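Side-chain contacts in flagellar hook-associated protein 3 (PDB 5ZIY), which probably forms part of the junction that joins the hook to the filament of the bacterial flagellum: residues A[46-51]-A[80-85]; A[54-59]-A[164-169]; A[151-154]-A[160-163]. All coordinates share one frame; numbering follows the deposited sequence.

Interaction 1: residues A[46-51]-A[80-85]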
# COMPACT_ATOMS: atom_id res chain seq x y z
N LEU A 46 -0.77 -2.88 -8.62
CA LEU A 46 -1.86 -3.01 -9.59
C LEU A 46 -1.31 -3.15 -11.01
O LEU A 46 -1.75 -3.99 -11.77
CB LEU A 46 -2.78 -1.80 -9.50
CG LEU A 46 -4.21 -1.83 -10.08
CD1 LEU A 46 -5.10 -0.77 -9.37
CD2 LEU A 46 -4.24 -1.53 -11.55
N LYS A 47 -0.34 -2.33 -11.35
CA LYS A 47 0.32 -2.33 -12.66
C LYS A 47 1.05 -3.65 -12.89
O LYS A 47 0.99 -4.22 -13.99
CB LYS A 47 1.34 -1.18 -12.67
CG LYS A 47 1.48 -0.40 -13.89
CD LYS A 47 1.89 1.05 -13.53
CE LYS A 47 2.51 1.76 -14.72
NZ LYS A 47 3.06 3.08 -14.31
N SER A 48 1.77 -4.12 -11.85
CA SER A 48 2.45 -5.39 -11.96
C SER A 48 1.48 -6.58 -12.21
O SER A 48 1.72 -7.48 -13.03
CB SER A 48 3.29 -5.64 -10.70
OG SER A 48 4.33 -4.67 -10.63
N LEU A 49 0.37 -6.61 -11.48
CA LEU A 49 -0.54 -7.76 -11.57
C LEU A 49 -1.27 -7.73 -12.90
O LEU A 49 -1.50 -8.77 -13.51
CB LEU A 49 -1.51 -7.81 -10.38
CG LEU A 49 -0.81 -8.03 -9.04
CD1 LEU A 49 -1.88 -8.22 -7.94
CD2 LEU A 49 0.17 -9.25 -9.06
N THR A 50 -1.58 -6.52 -13.36
CA THR A 50 -2.13 -6.29 -14.68
C THR A 50 -1.24 -6.89 -15.74
O THR A 50 -1.70 -7.63 -16.59
CB THR A 50 -2.31 -4.77 -14.94
OG1 THR A 50 -3.35 -4.27 -14.09
CG2 THR A 50 -2.67 -4.49 -16.42
N ARG A 51 0.05 -6.60 -15.67
CA ARG A 51 1.01 -7.15 -16.63
C ARG A 51 1.12 -8.67 -16.50
O ARG A 51 1.22 -9.36 -17.49
CB ARG A 51 2.37 -6.47 -16.47
CG ARG A 51 3.50 -7.01 -17.36
CD ARG A 51 3.38 -6.61 -18.80
NE ARG A 51 4.51 -7.10 -19.59
CZ ARG A 51 4.48 -7.30 -20.91
NH1 ARG A 51 3.37 -7.04 -21.59
NH2 ARG A 51 5.55 -7.77 -21.54
N LEU A 80 7.54 -10.71 -10.00
CA LEU A 80 7.50 -11.21 -8.64
C LEU A 80 8.50 -10.41 -7.76
O LEU A 80 8.17 -9.96 -6.66
CB LEU A 80 7.82 -12.71 -8.61
CG LEU A 80 8.16 -13.27 -7.23
CD1 LEU A 80 6.96 -13.28 -6.35
CD2 LEU A 80 8.72 -14.68 -7.37
N LYS A 81 9.71 -10.23 -8.28
CA LYS A 81 10.72 -9.46 -7.55
C LYS A 81 10.28 -8.01 -7.31
O LYS A 81 10.47 -7.47 -6.25
CB LYS A 81 12.07 -9.52 -8.28
CG LYS A 81 12.67 -10.94 -8.33
CD LYS A 81 14.08 -10.92 -8.98
CE LYS A 81 14.51 -12.27 -9.62
NZ LYS A 81 14.12 -13.48 -8.82
N GLN A 82 9.63 -7.39 -8.29
CA GLN A 82 9.23 -5.99 -8.14
C GLN A 82 8.15 -5.90 -7.07
O GLN A 82 8.15 -4.99 -6.25
CB GLN A 82 8.72 -5.47 -9.48
CG GLN A 82 7.99 -4.13 -9.46
CD GLN A 82 8.94 -2.95 -9.27
OE1 GLN A 82 10.09 -3.12 -8.85
NE2 GLN A 82 8.45 -1.74 -9.60
N VAL A 83 7.23 -6.88 -7.07
CA VAL A 83 6.12 -6.85 -6.12
C VAL A 83 6.59 -7.11 -4.69
O VAL A 83 6.06 -6.52 -3.75
CB VAL A 83 5.00 -7.87 -6.50
CG1 VAL A 83 3.94 -7.96 -5.41
CG2 VAL A 83 4.36 -7.43 -7.83
N VAL A 84 7.56 -8.01 -4.53
CA VAL A 84 8.18 -8.22 -3.23
C VAL A 84 8.89 -6.91 -2.75
O VAL A 84 8.72 -6.51 -1.63
CB VAL A 84 9.16 -9.41 -3.24
CG1 VAL A 84 9.92 -9.48 -1.91
CG2 VAL A 84 8.44 -10.71 -3.42
N TYR A 85 9.63 -6.24 -3.62
CA TYR A 85 10.21 -4.92 -3.31
C TYR A 85 9.15 -3.95 -2.83
O TYR A 85 9.29 -3.36 -1.77
CB TYR A 85 10.96 -4.40 -4.54
CG TYR A 85 11.27 -2.91 -4.64
CD1 TYR A 85 12.33 -2.31 -3.94
CD2 TYR A 85 10.56 -2.12 -5.55
CE1 TYR A 85 12.63 -0.93 -4.11
CE2 TYR A 85 10.85 -0.77 -5.73
CZ TYR A 85 11.86 -0.17 -5.01
OH TYR A 85 12.07 1.21 -5.26
O HOH W 1 5.26 -1.82 -10.91
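S48 and V83 meet where two helices run past each other in opposite directions, and the CA atoms of this pair stand 7.1 Å apart. The touching atoms are few: the CB of S48 lies against one branch of the valine, CG2, at 3.5 Å. The serine oxygen is turned to the same methyl, with S48 OG to V83 CG2 at 3.9 Å. It also reaches the aliphatic part of the neighbouring glutamine, where S48 OG and Q82 CG are 3.9 Å apart. No direct hydrogen bond crosses the gap. Instead a water lies between S48 and the solvent-exposed Q82, bound to S48 OG at 3.0 Å. The water also accepts from the amide of Q82, but weakly, with NE2 3.4 Å away. The glutamine chain bends about its CB–CG bond (chi2 74°), which carries the amide toward the water.

Both helices belong to the N-terminal helical region of the flagellin family. Helix 8-60 and helix 67-87 follow each other in the chain through a short connection, and lie here as the two arms of an antiparallel hairpin.

The serine rotamer suits a bond within its own helix: with OG beside the backbone N and anti to the carbonyl carbon (chi1 -65°), the hydroxyl is hydrogen-bonded to the carbonyl of G44, one turn back. I79 of helix 67-87 also touches the serine, one turn before V83. L147 of helix 137-155 touches both V83 and L49, packing against the two helices. L80, whose CB points away from segment 46-51, packs on I144 of the same third helix.

Interaction 2: residues A[54-59]-A[164-169]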
# COMPACT_ATOMS: atom_id res chain seq x y z
N GLN A 54 -1.86 -10.16 -18.25
CA GLN A 54 -1.65 -10.07 -19.70
C GLN A 54 -0.71 -11.17 -20.23
O GLN A 54 -1.04 -11.86 -21.19
CB GLN A 54 -1.13 -8.66 -20.05
CG GLN A 54 -2.15 -7.51 -19.78
CD GLN A 54 -1.59 -6.08 -20.02
OE1 GLN A 54 -0.63 -5.64 -19.35
NE2 GLN A 54 -2.21 -5.35 -20.93
N LEU A 55 0.44 -11.35 -19.58
CA LEU A 55 1.45 -12.37 -19.94
C LEU A 55 0.95 -13.81 -19.76
O LEU A 55 1.45 -14.74 -20.40
CB LEU A 55 2.69 -12.21 -19.04
CG LEU A 55 3.57 -10.97 -19.19
CD1 LEU A 55 4.63 -10.95 -18.08
CD2 LEU A 55 4.19 -10.88 -20.59
N THR A 56 0.03 -14.00 -18.82
CA THR A 56 -0.56 -15.28 -18.57
C THR A 56 -1.64 -15.60 -19.61
O THR A 56 -1.83 -16.74 -19.95
CB THR A 56 -1.09 -15.40 -17.13
OG1 THR A 56 -0.02 -15.13 -16.20
CG2 THR A 56 -1.59 -16.80 -16.90
N VAL A 57 -2.33 -14.58 -20.10
CA VAL A 57 -3.23 -14.74 -21.23
C VAL A 57 -2.40 -15.16 -22.47
O VAL A 57 -2.77 -16.12 -23.17
CB VAL A 57 -4.10 -13.44 -21.46
CG1 VAL A 57 -4.80 -13.45 -22.82
CG2 VAL A 57 -5.13 -13.27 -20.33
N GLN A 58 -1.26 -14.50 -22.71
CA GLN A 58 -0.35 -14.89 -23.81
C GLN A 58 0.01 -16.36 -23.67
O GLN A 58 -0.08 -17.12 -24.63
CB GLN A 58 0.95 -14.06 -23.82
CG GLN A 58 0.79 -12.67 -24.39
CD GLN A 58 2.06 -11.82 -24.30
OE1 GLN A 58 3.16 -12.32 -24.05
NE2 GLN A 58 1.90 -10.52 -24.55
N ALA A 59 0.43 -16.75 -22.47
CA ALA A 59 0.82 -18.13 -22.18
C ALA A 59 -0.29 -19.16 -22.47
O ALA A 59 -0.04 -20.25 -22.96
CB ALA A 59 1.24 -18.23 -20.72
N PRO A 164 -6.14 -21.83 -13.50
CA PRO A 164 -6.44 -21.57 -12.09
C PRO A 164 -5.73 -20.34 -11.54
O PRO A 164 -6.31 -19.58 -10.78
CB PRO A 164 -5.90 -22.82 -11.39
CG PRO A 164 -5.98 -23.89 -12.40
CD PRO A 164 -5.77 -23.24 -13.73
N LEU A 165 -4.46 -20.19 -11.90
CA LEU A 165 -3.66 -19.12 -11.40
C LEU A 165 -4.10 -17.77 -11.97
O LEU A 165 -3.96 -16.75 -11.29
CB LEU A 165 -2.19 -19.39 -11.68
CG LEU A 165 -1.61 -20.59 -10.92
CD1 LEU A 165 -0.23 -20.94 -11.46
CD2 LEU A 165 -1.56 -20.30 -9.43
N LEU A 166 -4.61 -17.78 -13.21
CA LEU A 166 -5.18 -16.58 -13.84
C LEU A 166 -6.31 -16.04 -12.98
O LEU A 166 -6.37 -14.86 -12.71
CB LEU A 166 -5.71 -16.89 -15.26
CG LEU A 166 -6.32 -15.76 -16.09
CD1 LEU A 166 -5.24 -14.82 -16.53
CD2 LEU A 166 -7.11 -16.27 -17.32
N GLU A 167 -7.20 -16.93 -12.55
CA GLU A 167 -8.32 -16.53 -11.68
C GLU A 167 -7.83 -16.10 -10.30
O GLU A 167 -8.35 -15.13 -9.75
CB GLU A 167 -9.38 -17.65 -11.53
CG GLU A 167 -10.65 -17.42 -12.35
CD GLU A 167 -11.55 -16.27 -11.84
OE1 GLU A 167 -11.49 -15.92 -10.64
OE2 GLU A 167 -12.34 -15.74 -12.65
N GLU A 168 -6.87 -16.83 -9.75
CA GLU A 168 -6.27 -16.43 -8.46
C GLU A 168 -5.72 -15.01 -8.53
O GLU A 168 -5.96 -14.19 -7.63
CB GLU A 168 -5.13 -17.35 -8.03
CG GLU A 168 -5.55 -18.59 -7.27
CD GLU A 168 -4.36 -19.31 -6.66
OE1 GLU A 168 -3.21 -18.81 -6.77
OE2 GLU A 168 -4.58 -20.38 -6.07
N ASN A 169 -4.97 -14.72 -9.59
CA ASN A 169 -4.41 -13.37 -9.76
C ASN A 169 -5.50 -12.31 -9.94
O ASN A 169 -5.32 -11.18 -9.47
CB ASN A 169 -3.39 -13.32 -10.91
CG ASN A 169 -2.73 -11.95 -11.05
OD1 ASN A 169 -2.01 -11.52 -10.15
ND2 ASN A 169 -2.96 -11.26 -12.17
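L166 bridges T56 and V57 with a single methyl, and every direct touch between these two helical segments is apolar. Its CD1 lies 4.1 Å from CG2 of V57. The same atom is 4.2 Å from CG2 of T56, and these are loose van der Waals contacts rather than a tight fit. The two partners are met differently: the threonine and leucine side chains point in opposite senses and overlap side by side, whereas V57 and L166 meet at a slant. Because L166 carries CG anti to its backbone nitrogen (chi1 -179°), its branched end extends across the gap, where D53 and L60 of helix 8-60 also touch it. T56 is the buried partner of the pair and V57 the exposed one, so the leucine spans the passage from interior to surface.

Polar bonds flank this apolar patch. T56 presents its methyl to L166, with OG1 on the other branch, anti to the carbonyl carbon (chi1 -57°). That hydroxyl is hydrogen-bonded to the carbonyl of A52 on its own helix, which satisfies it inside the protein. One turn after L166, the buried amide of N169 donates through ND2 to the carbonyl of L49 in helix 8-60. E168 bonds through OE1 to the hydroxyl of T146 in helix 137-155.

T56 also touches residues of two more helices: I76 comes from helix 67-87, and M150 and M154 from helix 137-155. With CA atoms of T56 and L166 6.7 Å apart and the segments antiparallel, the site belongs to an elongated bundle in which the long N-terminal and C-terminal helices are paired, as in the helical core of flagellin.

Interaction 3: residues A[151-154]-A[160-163]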
# COMPACT_ATOMS: atom_id res chain seq x y z
N SER A 151 5.17 -18.11 -12.22
CA SER A 151 6.52 -18.14 -12.78
C SER A 151 7.04 -19.57 -12.93
O SER A 151 7.57 -19.97 -13.98
CB SER A 151 7.42 -17.31 -11.86
OG SER A 151 8.78 -17.50 -12.14
N GLU A 152 6.86 -20.37 -11.89
CA GLU A 152 7.25 -21.77 -11.98
C GLU A 152 6.42 -22.58 -13.00
O GLU A 152 7.00 -23.38 -13.73
CB GLU A 152 7.22 -22.43 -10.59
N ALA A 153 5.11 -22.39 -13.02
CA ALA A 153 4.24 -23.06 -14.00
C ALA A 153 4.69 -22.77 -15.42
O ALA A 153 4.80 -23.65 -16.28
CB ALA A 153 2.77 -22.69 -13.82
N MET A 154 5.03 -21.53 -15.65
CA MET A 154 5.45 -21.15 -16.98
C MET A 154 6.81 -21.73 -17.32
O MET A 154 6.96 -22.36 -18.37
CB MET A 154 5.39 -19.65 -17.13
CG MET A 154 3.94 -19.22 -17.25
SD MET A 154 3.69 -17.47 -17.45
CE MET A 154 1.89 -17.40 -17.44
N LYS A 160 -1.60 -26.65 -17.45
CA LYS A 160 -2.83 -26.96 -16.71
C LYS A 160 -2.96 -26.09 -15.45
O LYS A 160 -4.05 -25.66 -15.07
CB LYS A 160 -2.84 -28.44 -16.32
CG LYS A 160 -4.15 -29.16 -16.65
CD LYS A 160 -3.99 -30.67 -16.52
CE LYS A 160 -3.97 -31.13 -15.05
NZ LYS A 160 -5.21 -31.91 -14.68
N ALA A 161 -1.83 -25.82 -14.81
CA ALA A 161 -1.80 -24.92 -13.66
C ALA A 161 -2.22 -23.47 -13.99
O ALA A 161 -2.68 -22.76 -13.10
CB ALA A 161 -0.43 -24.93 -13.03
N LEU A 162 -2.09 -23.03 -15.24
CA LEU A 162 -2.19 -21.60 -15.54
C LEU A 162 -3.60 -21.01 -15.44
O LEU A 162 -3.76 -19.91 -14.94
CB LEU A 162 -1.57 -21.26 -16.91
CG LEU A 162 -0.03 -21.14 -16.95
CD1 LEU A 162 0.45 -20.99 -18.38
CD2 LEU A 162 0.42 -19.98 -16.13
N LYS A 163 -4.62 -21.73 -15.91
CA LYS A 163 -5.97 -21.18 -15.87
C LYS A 163 -6.40 -20.89 -14.44
O LYS A 163 -6.93 -19.82 -14.16
CB LYS A 163 -7.00 -22.06 -16.62
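The turn of an antiparallel helical hairpin brings A153 and M154, near the end of helix 137-155, against A161 and L162 at the approach to helix 162-204. Few residues separate the two segments, so this is a close-range reversal of the chain. The backbones come nearest at the two alanines, with CA atoms 6.3 Å apart. Their methyls face each other directly, CB of A153 to CB of A161 being 4.0 Å, and the small side chains allow this approach. The methyl of A153 also reaches the leucine next door, 4.3 Å from L162 CD2.

Most of the buried surface on the later segment comes from L162, which meets the methionine. M154 sets CG beside its backbone N (chi1 -74°) and then runs out fully extended through the sulfur. The two side chains cross at about a right angle. One leucine methyl, CD2, lies against the middle of the methionine chain, 3.8 Å from M154 CG. The other methyl, CD1, stands 4.0 Å from M154 CE. At the far end, the separation of M154 CE from L162 CD2 is modelled as 3.2 Å, tighter than usual for two carbons, so the exact placing of that terminal methyl is doubtful. No hydrogen bond crosses between the segments, and the contact is wholly apolar.

The pair lies well away from the centre of the chain, yet it is buried because two other helices cover it. A59 of helix 8-60 touches both M154 and L162, and I72 and I76 of helix 67-87 touch the methionine. S151, whose CB points away from segment 160-163, packs on I76 and D77, so this part of helix 137-155 contacts helices 8-60, 67-87 and 162-204.

Interactions 1 and 2 share helix 8-60, pairing it with helix 67-87 and with helix 162-204 respectively; the bond from N169 to L49 joins the two contacts. Interaction 3 adds helix 137-155 and shares helix 162-204 with interaction 2; the centres of these two contacts lie about 8 Å apart, and the methyl groups of A59 and T56 pack there on L162. Interactions 1 and 3 are buried, whereas interaction 2 is partly exposed. Direct contacts in interactions 2 and 3 are apolar; interaction 1 alone has a serine hydroxyl and a weakly bridging water. Interaction 3 is buried although its centre lies farthest, about 27 Å, from the chain's centre.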